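PTS system, nitrogen regulatory IIA protein (Neisseria meningitidis, PDB 2A0J) probably acts as a phosphohistidine-carrying IIA component of a phosphotransferase system devoted to nitrogen regulation rather than to sugar uptake. Local coordinates at residues G20-L32 with V44-S56. Numbering follows the deposited sequence.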
ATOM      1  N   GLY A  20      -1.466 -16.001   0.115  1.00 34.12           N
ATOM      2  CA  GLY A  20      -1.533 -16.733  -1.139  1.00 30.78           C
ATOM      3  C   GLY A  20      -2.146 -16.013  -2.328  1.00 32.39           C
ATOM      4  O   GLY A  20      -1.681 -16.176  -3.456  1.00 37.15           O
ATOM      5  N   SER A  21      -3.187 -15.220  -2.102  1.00 26.86           N
ATOM      6  CA  SER A  21      -3.814 -14.519  -3.211  1.00 20.12           C
ATOM      7  C   SER A  21      -3.903 -13.018  -2.997  1.00 25.19           C
ATOM      8  O   SER A  21      -3.741 -12.523  -1.877  1.00 21.67           O
ATOM      9  CB  SER A  21      -5.211 -15.074  -3.465  1.00 15.42           C
ATOM     10  OG  SER A  21      -6.050 -14.858  -2.345  1.00 27.81           O
ATOM     11  N   LYS A  22      -4.160 -12.310  -4.096  1.00 25.93           N
ATOM     12  CA  LYS A  22      -4.300 -10.858  -4.111  1.00 23.10           C
ATOM     13  C   LYS A  22      -5.588 -10.494  -3.369  1.00 22.65           C
ATOM     14  O   LYS A  22      -5.707  -9.420  -2.784  1.00 27.18           O
ATOM     15  CB  LYS A  22      -4.363 -10.377  -5.562  1.00 19.10           C
ATOM     16  CG  LYS A  22      -4.269  -8.877  -5.757  1.00 23.73           C
ATOM     17  CD  LYS A  22      -4.363  -8.564  -7.238  1.00 15.26           C
ATOM     18  CE  LYS A  22      -4.188  -7.093  -7.522  1.00 18.09           C
ATOM     19  NZ  LYS A  22      -4.233  -6.821  -8.989  1.00 12.61           N
ATOM     20  N   LYS A  23      -6.546 -11.411  -3.409  1.00 22.50           N
ATOM     21  CA  LYS A  23      -7.827 -11.245  -2.734  1.00 27.18           C
ATOM     22  C   LYS A  23      -7.546 -11.298  -1.232  1.00 27.65           C
ATOM     23  O   LYS A  23      -8.068 -10.494  -0.453  1.00 21.54           O
ATOM     24  CB  LYS A  23      -8.761 -12.388  -3.143  1.00 21.72           C
ATOM     25  CG  LYS A  23     -10.038 -12.529  -2.339  1.00 21.76           C
ATOM     26  CD  LYS A  23     -11.201 -11.829  -3.016  1.00 45.14           C
ATOM     27  CE  LYS A  23     -12.512 -12.130  -2.304  1.00 52.50           C
ATOM     28  NZ  LYS A  23     -12.825 -13.588  -2.306  1.00 62.71           N
ATOM     29  N   ARG A  24      -6.693 -12.242  -0.847  1.00 26.23           N
ATOM     30  CA  ARG A  24      -6.314 -12.441   0.548  1.00 26.16           C
ATOM     31  C   ARG A  24      -5.585 -11.198   1.047  1.00 28.38           C
ATOM     32  O   ARG A  24      -5.902 -10.654   2.104  1.00 30.79           O
ATOM     33  CB  ARG A  24      -5.403 -13.668   0.656  1.00 28.29           C
ATOM     34  CG  ARG A  24      -5.396 -14.362   2.011  1.00 45.71           C
ATOM     35  CD  ARG A  24      -4.957 -13.435   3.131  1.00 64.01           C
ATOM     36  NE  ARG A  24      -6.024 -13.239   4.110  1.00 82.22           N
ATOM     37  CZ  ARG A  24      -6.455 -14.174   4.951  1.00 90.65           C
ATOM     38  NH1 ARG A  24      -5.905 -15.383   4.942  1.00 87.05           N
ATOM     39  NH2 ARG A  24      -7.443 -13.904   5.793  1.00 98.93           N
ATOM     40  N   LEU A  25      -4.604 -10.757   0.269  1.00 22.69           N
ATOM     41  CA  LEU A  25      -3.820  -9.580   0.595  1.00 18.40           C
ATOM     42  C   LEU A  25      -4.737  -8.366   0.830  1.00 21.76           C
ATOM     43  O   LEU A  25      -4.536  -7.586   1.769  1.00 11.06           O
ATOM     44  CB  LEU A  25      -2.848  -9.306  -0.559  1.00 18.35           C
ATOM     45  CG  LEU A  25      -1.790  -8.206  -0.459  1.00 27.22           C
ATOM     46  CD1 LEU A  25      -0.850  -8.477   0.700  1.00 28.90           C
ATOM     47  CD2 LEU A  25      -1.010  -8.153  -1.765  1.00 32.75           C
ATOM     48  N   PHE A  26      -5.747  -8.209  -0.022  1.00 17.65           N
ATOM     49  CA  PHE A  26      -6.673  -7.086   0.109  1.00 22.98           C
ATOM     50  C   PHE A  26      -7.563  -7.210   1.346  1.00 22.50           C
ATOM     51  O   PHE A  26      -7.932  -6.205   1.955  1.00 17.24           O
ATOM     52  CB  PHE A  26      -7.536  -6.942  -1.157  1.00 22.99           C
ATOM     53  CG  PHE A  26      -6.917  -6.067  -2.223  1.00 18.32           C
ATOM     54  CD1 PHE A  26      -5.728  -6.426  -2.841  1.00 22.24           C
ATOM     55  CD2 PHE A  26      -7.528  -4.878  -2.605  1.00 30.03           C
ATOM     56  CE1 PHE A  26      -5.155  -5.614  -3.824  1.00 18.36           C
ATOM     57  CE2 PHE A  26      -6.962  -4.060  -3.586  1.00 22.09           C
ATOM     58  CZ  PHE A  26      -5.777  -4.428  -4.194  1.00 15.31           C
ATOM     59  N   GLU A  27      -7.915  -8.434   1.719  1.00 24.58           N
ATOM     60  CA  GLU A  27      -8.742  -8.624   2.906  1.00 29.01           C
ATOM     61  C   GLU A  27      -7.967  -8.199   4.143  1.00 23.21           C
ATOM     62  O   GLU A  27      -8.494  -7.505   5.005  1.00 25.47           O
ATOM     63  CB  GLU A  27      -9.178 -10.080   3.033  1.00 38.16           C
ATOM     64  CG  GLU A  27     -10.309 -10.452   2.091  1.00 47.31           C
ATOM     65  CD  GLU A  27     -10.696 -11.909   2.194  1.00 55.85           C
ATOM     66  OE1 GLU A  27     -11.690 -12.300   1.551  1.00 77.12           O
ATOM     67  OE2 GLU A  27     -10.005 -12.664   2.911  1.00 47.89           O
ATOM     68  N   GLU A  28      -6.706  -8.608   4.212  1.00 22.33           N
ATOM     69  CA  GLU A  28      -5.852  -8.257   5.332  1.00 25.21           C
ATOM     70  C   GLU A  28      -5.644  -6.740   5.422  1.00 25.65           C
ATOM     71  O   GLU A  28      -5.457  -6.195   6.513  1.00 21.78           O
ATOM     72  CB  GLU A  28      -4.500  -8.958   5.194  1.00 34.70           C
ATOM     73  CG  GLU A  28      -4.133  -9.816   6.397  1.00 56.34           C
ATOM     74  CD  GLU A  28      -4.021  -9.010   7.679  1.00 59.02           C
ATOM     75  OE1 GLU A  28      -3.097  -8.178   7.790  1.00 57.09           O
ATOM     76  OE2 GLU A  28      -4.864  -9.211   8.577  1.00 66.62           O
ATOM     77  N   ALA A  29      -5.671  -6.062   4.276  1.00 24.58           N
ATOM     78  CA  ALA A  29      -5.489  -4.615   4.248  1.00 26.70           C
ATOM     79  C   ALA A  29      -6.697  -3.928   4.879  1.00 27.31           C
ATOM     80  O   ALA A  29      -6.542  -2.991   5.664  1.00 28.48           O
ATOM     81  CB  ALA A  29      -5.296  -4.134   2.815  1.00 27.27           C
ATOM     82  N   GLY A  30      -7.896  -4.401   4.543  1.00 21.20           N
ATOM     83  CA  GLY A  30      -9.097  -3.819   5.112  1.00 19.55           C
ATOM     84  C   GLY A  30      -9.017  -3.837   6.628  1.00 19.14           C
ATOM     85  O   GLY A  30      -9.432  -2.894   7.307  1.00 18.67           O
ATOM     86  N   LEU A  31      -8.467  -4.921   7.158  1.00 23.09           N
ATOM     87  CA  LEU A  31      -8.310  -5.089   8.598  1.00 25.07           C
ATOM     88  C   LEU A  31      -7.338  -4.070   9.203  1.00 25.82           C
ATOM     89  O   LEU A  31      -7.610  -3.493  10.253  1.00 26.84           O
ATOM     90  CB  LEU A  31      -7.847  -6.520   8.893  1.00 11.28           C
ATOM     91  CG  LEU A  31      -8.988  -7.528   8.725  1.00 27.70           C
ATOM     92  CD1 LEU A  31      -8.457  -8.961   8.704  1.00 23.87           C
ATOM     93  CD2 LEU A  31      -9.996  -7.316   9.860  1.00  9.84           C
ATOM     94  N   LEU A  32      -6.215  -3.845   8.526  1.00 20.50           N
ATOM     95  CA  LEU A  32      -5.209  -2.895   8.989  1.00 15.72           C
ATOM     96  C   LEU A  32      -5.721  -1.451   9.007  1.00 23.77           C
ATOM     97  O   LEU A  32      -5.427  -0.691   9.930  1.00 27.81           O
ATOM     98  CB  LEU A  32      -3.969  -2.974   8.095  1.00 16.87           C
ATOM     99  CG  LEU A  32      -3.157  -4.269   8.098  1.00 14.32           C
ATOM    100  CD1 LEU A  32      -2.027  -4.154   7.097  1.00 17.26           C
ATOM    101  CD2 LEU A  32      -2.617  -4.531   9.485  1.00  4.34           C
ATOM    102  N   VAL A  44     -13.631  -0.922   3.596  1.00 13.65           N
ATOM    103  CA  VAL A  44     -12.274  -0.566   3.209  1.00 14.48           C
ATOM    104  C   VAL A  44     -11.860  -1.473   2.048  1.00 17.84           C
ATOM    105  O   VAL A  44     -11.203  -1.041   1.108  1.00 23.97           O
ATOM    106  CB  VAL A  44     -11.309  -0.752   4.396  1.00 20.15           C
ATOM    107  CG1 VAL A  44      -9.855  -0.764   3.911  1.00 17.31           C
ATOM    108  CG2 VAL A  44     -11.534   0.370   5.415  1.00 10.15           C
ATOM    109  N   PHE A  45     -12.266  -2.734   2.128  1.00 20.65           N
ATOM    110  CA  PHE A  45     -11.976  -3.720   1.101  1.00 20.69           C
ATOM    111  C   PHE A  45     -12.609  -3.322  -0.234  1.00 23.92           C
ATOM    112  O   PHE A  45     -11.935  -3.267  -1.260  1.00 23.47           O
ATOM    113  CB  PHE A  45     -12.516  -5.088   1.521  1.00 17.17           C
ATOM    114  CG  PHE A  45     -12.315  -6.157   0.488  1.00 24.48           C
ATOM    115  CD1 PHE A  45     -11.108  -6.841   0.400  1.00 29.94           C
ATOM    116  CD2 PHE A  45     -13.321  -6.462  -0.420  1.00 21.29           C
ATOM    117  CE1 PHE A  45     -10.908  -7.809  -0.581  1.00 23.76           C
ATOM    118  CE2 PHE A  45     -13.130  -7.429  -1.405  1.00 26.69           C
ATOM    119  CZ  PHE A  45     -11.922  -8.102  -1.484  1.00 24.11           C
ATOM    120  N   GLU A  46     -13.911  -3.055  -0.217  1.00 26.61           N
ATOM    121  CA  GLU A  46     -14.624  -2.679  -1.430  1.00 25.63           C
ATOM    122  C   GLU A  46     -14.021  -1.442  -2.081  1.00 22.13           C
ATOM    123  O   GLU A  46     -13.949  -1.327  -3.301  1.00 16.69           O
ATOM    124  CB  GLU A  46     -16.099  -2.425  -1.115  1.00 32.74           C
ATOM    125  CG  GLU A  46     -17.052  -3.234  -1.986  1.00 50.06           C
ATOM    126  CD  GLU A  46     -16.794  -4.730  -1.898  1.00 50.87           C
ATOM    127  OE1 GLU A  46     -16.869  -5.284  -0.781  1.00 48.79           O
ATOM    128  OE2 GLU A  46     -16.515  -5.351  -2.943  1.00 48.53           O
ATOM    129  N   CYS A  47     -13.588  -0.513  -1.249  1.00 16.00           N
ATOM    130  CA  CYS A  47     -13.006   0.712  -1.738  1.00 16.62           C
ATOM    131  C   CYS A  47     -11.710   0.453  -2.522  1.00 17.92           C
ATOM    132  O   CYS A  47     -11.501   1.021  -3.593  1.00 14.79           O
ATOM    133  CB  CYS A  47     -12.753   1.645  -0.556  1.00 16.75           C
ATOM    134  SG  CYS A  47     -12.282   3.282  -1.039  1.00 45.30           S
ATOM    135  N   LEU A  48     -10.845  -0.404  -1.993  1.00  9.88           N
ATOM    136  CA  LEU A  48      -9.587  -0.724  -2.667  1.00 14.39           C
ATOM    137  C   LEU A  48      -9.823  -1.553  -3.930  1.00 17.72           C
ATOM    138  O   LEU A  48      -9.150  -1.356  -4.947  1.00 16.79           O
ATOM    139  CB  LEU A  48      -8.666  -1.501  -1.724  1.00 11.77           C
ATOM    140  CG  LEU A  48      -8.420  -0.893  -0.336  1.00 17.00           C
ATOM    141  CD1 LEU A  48      -7.557  -1.852   0.475  1.00  5.35           C
ATOM    142  CD2 LEU A  48      -7.763   0.494  -0.456  1.00  7.15           C
ATOM    143  N   PHE A  49     -10.787  -2.472  -3.855  1.00 24.14           N
ATOM    144  CA  PHE A  49     -11.130  -3.360  -4.964  1.00 24.28           C
ATOM    145  C   PHE A  49     -11.929  -2.665  -6.072  1.00 24.02           C
ATOM    146  O   PHE A  49     -11.909  -3.095  -7.228  1.00 24.87           O
ATOM    147  CB  PHE A  49     -11.912  -4.572  -4.439  1.00 33.18           C
ATOM    148  CG  PHE A  49     -11.365  -5.907  -4.906  1.00 55.69           C
ATOM    149  CD1 PHE A  49     -10.032  -6.254  -4.676  1.00 48.17           C
ATOM    150  CD2 PHE A  49     -12.192  -6.830  -5.548  1.00 58.75           C
ATOM    151  CE1 PHE A  49      -9.533  -7.501  -5.077  1.00 25.65           C
ATOM    152  CE2 PHE A  49     -11.699  -8.076  -5.951  1.00 41.59           C
ATOM    153  CZ  PHE A  49     -10.368  -8.408  -5.713  1.00 31.02           C
ATOM    154  N   ALA A  50     -12.637  -1.597  -5.726  1.00 19.99           N
ATOM    155  CA  ALA A  50     -13.407  -0.866  -6.720  1.00 20.37           C
ATOM    156  C   ALA A  50     -12.419  -0.247  -7.708  1.00 19.84           C
ATOM    157  O   ALA A  50     -12.720  -0.064  -8.892  1.00 17.41           O
ATOM    158  CB  ALA A  50     -14.239   0.223  -6.043  1.00 19.62           C
ATOM    159  N   ARG A  51     -11.229   0.059  -7.204  1.00 21.29           N
ATOM    160  CA  ARG A  51     -10.165   0.665  -8.001  1.00 25.78           C
ATOM    161  C   ARG A  51      -9.335  -0.371  -8.755  1.00 19.98           C
ATOM    162  O   ARG A  51      -9.031  -0.192  -9.936  1.00 10.68           O
ATOM    163  CB  ARG A  51      -9.246   1.497  -7.098  1.00 26.63           C
ATOM    164  CG  ARG A  51      -7.977   1.979  -7.782  1.00 20.79           C
ATOM    165  CD  ARG A  51      -8.292   2.847  -8.996  1.00 26.13           C
ATOM    166  NE  ARG A  51      -7.077   3.208  -9.719  1.00 14.63           N
ATOM    167  CZ  ARG A  51      -6.367   2.362 -10.459  1.00 18.14           C
ATOM    168  NH1 ARG A  51      -6.750   1.090 -10.594  1.00  3.43           N
ATOM    169  NH2 ARG A  51      -5.259   2.785 -11.049  1.00  3.20           N
ATOM    170  N   GLU A  52      -8.967  -1.441  -8.055  1.00 18.88           N
ATOM    171  CA  GLU A  52      -8.171  -2.533  -8.619  1.00 17.37           C
ATOM    172  C   GLU A  52      -8.942  -3.099  -9.810  1.00 17.84           C
ATOM    173  O   GLU A  52      -8.373  -3.643 -10.751  1.00 17.56           O
ATOM    174  CB  GLU A  52      -7.967  -3.610  -7.543  1.00 19.62           C
ATOM    175  CG  GLU A  52      -6.728  -4.478  -7.698  1.00 16.09           C
ATOM    176  CD  GLU A  52      -5.436  -3.677  -7.766  1.00 21.79           C
ATOM    177  OE1 GLU A  52      -5.297  -2.691  -7.006  1.00 15.02           O
ATOM    178  OE2 GLU A  52      -4.550  -4.046  -8.571  1.00 20.23           O
ATOM    179  N   LYS A  53     -10.258  -2.947  -9.754  1.00 21.80           N
ATOM    180  CA  LYS A  53     -11.155  -3.408 -10.804  1.00 18.61           C
ATOM    181  C   LYS A  53     -10.810  -2.719 -12.121  1.00 18.22           C
ATOM    182  O   LYS A  53     -10.878  -3.325 -13.191  1.00 16.38           O
ATOM    183  CB  LYS A  53     -12.587  -3.072 -10.407  1.00 27.08           C
ATOM    184  CG  LYS A  53     -13.656  -3.848 -11.129  1.00 47.35           C
ATOM    185  CD  LYS A  53     -15.018  -3.610 -10.478  1.00 65.15           C
ATOM    186  CE  LYS A  53     -14.979  -3.908  -8.973  1.00 73.74           C
ATOM    187  NZ  LYS A  53     -14.394  -5.251  -8.655  1.00 60.54           N
ATOM    188  N   LEU A  54     -10.446  -1.442 -12.034  1.00 12.48           N
ATOM    189  CA  LEU A  54     -10.096  -0.672 -13.216  1.00 21.29           C
ATOM    190  C   LEU A  54      -8.783  -1.142 -13.825  1.00 26.63           C
ATOM    191  O   LEU A  54      -8.516  -0.896 -14.995  1.00 30.10           O
ATOM    192  CB  LEU A  54      -9.988   0.812 -12.872  1.00 12.32           C
ATOM    193  CG  LEU A  54     -11.205   1.514 -12.269  1.00 11.81           C
ATOM    194  CD1 LEU A  54     -10.974   3.013 -12.356  1.00  9.31           C
ATOM    195  CD2 LEU A  54     -12.483   1.130 -13.016  1.00 12.17           C
ATOM    196  N   GLY A  55      -7.965  -1.814 -13.021  1.00 29.69           N
ATOM    197  CA  GLY A  55      -6.688  -2.307 -13.503  1.00 26.51           C
ATOM    198  C   GLY A  55      -5.643  -2.359 -12.401  1.00 21.82           C
ATOM    199  O   GLY A  55      -5.694  -1.576 -11.453  1.00 22.20           O
ATOM    200  N   SER A  56      -4.692  -3.279 -12.540  1.00 12.87           N
ATOM    201  CA  SER A  56      -3.627  -3.461 -11.563  1.00 17.91           C
ATOM    202  C   SER A  56      -2.911  -2.179 -11.155  1.00 18.94           C
ATOM    203  O   SER A  56      -2.516  -1.364 -11.995  1.00 20.05           O
ATOM    204  CB  SER A  56      -2.588  -4.455 -12.089  1.00 12.63           C
ATOM    205  OG  SER A  56      -1.611  -4.735 -11.096  1.00 18.35           O
TER
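K22 and E52 meet because both turn CG opposite the backbone N (chi1 -170° for the lysine): K22 then runs fully extended, while the glutamate bends at chi2, and the two chains approach from opposite directions. K22 NZ donates to E52 OE2 at 2.8 Å in a salt bridge, reaching the carboxylate on its anti side and tilted out of its plane. The other oxygen, OE1, is hydrogen-bonded to T57 OG1 and lies at the edge of the F26 ring, 3.3 Å from F26 CZ. With T57 on OE1 and K22 on OE2, both carboxylate oxygens are held.

F26 is a worked example of knobs-into-holes packing: its side chain sits among F45, L48, F49 and E52 of the other helix. F49 presents its edge to one face of the F26 ring in a T-shaped stack, centroids 5.3 Å apart and planes at 72°, while L48 CB approaches F26 CE2 to 3.6 Å. F45, its CG likewise opposite the backbone N, extends along helix 22-33: CE1 touches F26 CB at 3.5 Å and E27 CG at 3.8 Å, and CZ reaches the aliphatic part of K23. F45 CZ also stands over the centre of the F49 ring, linking the three aromatics. Farther along, the helices come close at G30, whose CA lies 3.4 Å from V44 CG1.

The axes of the two short helical segments pass 8.6 Å apart at 134°, an oblique crossing nearer antiparallel than parallel. L48 and V44 rest on strand 97-106, F26 on P66 of strand 63-70, and K22 NZ also bonds F89 O, tying helices 22-33 and 41-52 to the mixed four-stranded sheet and the loop at F89.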